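Local coordinates for DUF3856 domain-containing protein (Chlorobium tepidum, PDB 2HR2) that is of unknown function but folds as a TPR-like alpha-alpha superhelix, a scaffold that in relatives commonly mediates protein-protein binding, at residues 141-144 / 145-148. Sequence-based numbering, arbitrary orientation.
Sequences GKER and MMEV
The first turns of helix 142-157, the last helix of the chain, start from Gly141 at the N-cap, whose O accepts the N-H of Met145 at 3.2 Å. Gly141 has a positive phi of 79°, a backbone shape that glycine adopts easily. The i to i+4 ladder then continues from Met146 N to Lys142 O, Glu147 N to Glu143 O and Val148 N to Arg144 O, all at 3.0 to 3.2 Å.

Both methionines are selenomethionine. The long, flexible chain of Met145 bends at its last torsion (chi3 -75°), bringing CE back along the helix start to lie 3.8 Å from Lys142 CA; the side chain also touches Ile102 and Tyr106 of helix 97-114. Met146 carries CG beside its backbone N (chi1 -73°), and a like bend turns CE back to 3.4 Å from Lys142 O. It runs loosely alongside the lysine methylenes, CE to CG 4.2 Å, and both side chains touch Ile132 of helix 118-134. Val148, compact and branched, touches Tyr106 and Leu110 of helix 97-114 and Phe125 of helix 118-134. The charged Glu143, Arg144 and Glu147 suit the exposed surface, and acidic Glu143 in the first turn probably also favours the helix dipole. With Met145, Met146 and Val148 facing two preceding helices and Lys142 at the border, this is an amphipathic helix typical of an alpha-alpha superhelix.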
loop_
_atom_site.group_PDB
_atom_site.type_symbol
_atom_site.label_atom_id
_atom_site.label_comp_id
_atom_site.label_asym_id
_atom_site.label_seq_id
_atom_site.Cartn_x
_atom_site.Cartn_y
_atom_site.Cartn_z
ATOM N N GLY A 141 6.465 -11.936 -1.943
ATOM C CA GLY A 141 5.570 -11.701 -3.073
ATOM C C GLY A 141 6.227 -11.040 -4.272
ATOM O O GLY A 141 5.533 -10.641 -5.207
ATOM N N LYS A 142 7.557 -10.933 -4.262
ATOM C CA LYS A 142 8.285 -10.290 -5.361
ATOM C C LYS A 142 8.116 -11.007 -6.692
ATOM O O LYS A 142 8.073 -10.366 -7.735
ATOM C CB LYS A 142 9.782 -10.150 -5.051
ATOM C CG LYS A 142 10.539 -11.464 -4.863
ATOM C CD LYS A 142 12.003 -11.223 -4.568
ATOM C CE LYS A 142 12.752 -12.527 -4.433
ATOM N NZ LYS A 142 14.215 -12.290 -4.355
ATOM N N GLU A 143 8.008 -12.329 -6.658
ATOM C CA GLU A 143 7.877 -13.107 -7.889
ATOM C C GLU A 143 6.529 -12.817 -8.545
ATOM O O GLU A 143 6.457 -12.618 -9.756
ATOM C CB GLU A 143 8.066 -14.612 -7.659
ATOM C CG GLU A 143 9.436 -15.001 -7.082
ATOM C CD GLU A 143 9.555 -14.834 -5.572
ATOM O OE1 GLU A 143 8.588 -14.373 -4.913
ATOM O OE2 GLU A 143 10.637 -15.169 -5.043
ATOM N N ARG A 144 5.474 -12.772 -7.735
ATOM C CA ARG A 144 4.133 -12.463 -8.221
ATOM C C ARG A 144 4.102 -11.106 -8.904
ATOM O O ARG A 144 3.587 -10.984 -10.006
ATOM C CB ARG A 144 3.143 -12.445 -7.056
ATOM C CG ARG A 144 1.717 -12.012 -7.405
ATOM C CD ARG A 144 0.837 -11.953 -6.163
ATOM N NE ARG A 144 0.753 -13.250 -5.499
ATOM C CZ ARG A 144 -0.057 -14.243 -5.868
ATOM N NH1 ARG A 144 -0.870 -14.121 -6.918
ATOM N NH2 ARG A 144 -0.037 -15.395 -5.193
HETATM N N MSE A 145 4.646 -10.097 -8.227
HETATM C CA MSE A 145 4.671 -8.729 -8.739
HETATM C C MSE A 145 5.489 -8.573 -10.021
HETATM O O MSE A 145 5.035 -7.946 -10.977
HETATM C CB MSE A 145 5.211 -7.764 -7.679
HETATM C CG MSE A 145 4.266 -7.530 -6.516
HETATM SE SE MSE A 145 4.900 -6.153 -5.267
HETATM C CE MSE A 145 6.309 -7.163 -4.359
HETATM N N MSE A 146 6.689 -9.139 -10.037
HETATM C CA MSE A 146 7.546 -9.045 -11.214
HETATM C C MSE A 146 6.937 -9.699 -12.440
HETATM O O MSE A 146 7.071 -9.174 -13.542
HETATM C CB MSE A 146 8.913 -9.656 -10.959
HETATM C CG MSE A 146 9.799 -8.815 -10.071
HETATM SE SE MSE A 146 11.539 -9.654 -9.842
HETATM C CE MSE A 146 11.029 -11.360 -9.016
ATOM N N GLU A 147 6.275 -10.839 -12.257
ATOM C CA GLU A 147 5.644 -11.522 -13.386
ATOM C C GLU A 147 4.488 -10.698 -13.953
ATOM O O GLU A 147 4.349 -10.582 -15.170
ATOM C CB GLU A 147 5.189 -12.929 -13.006
ATOM C CG GLU A 147 4.359 -13.601 -14.085
ATOM C CD GLU A 147 4.255 -15.085 -13.895
ATOM O OE1 GLU A 147 5.308 -15.746 -13.910
ATOM O OE2 GLU A 147 3.121 -15.591 -13.770
ATOM N N VAL A 148 3.666 -10.131 -13.078
ATOM C CA VAL A 148 2.577 -9.277 -13.523
ATOM C C VAL A 148 3.157 -8.070 -14.263
ATOM O O VAL A 148 2.705 -7.727 -15.351
ATOM C CB VAL A 148 1.698 -8.817 -12.340
ATOM C CG1 VAL A 148 0.779 -7.668 -12.735
ATOM C CG2 VAL A 148 0.894 -9.987 -11.814
#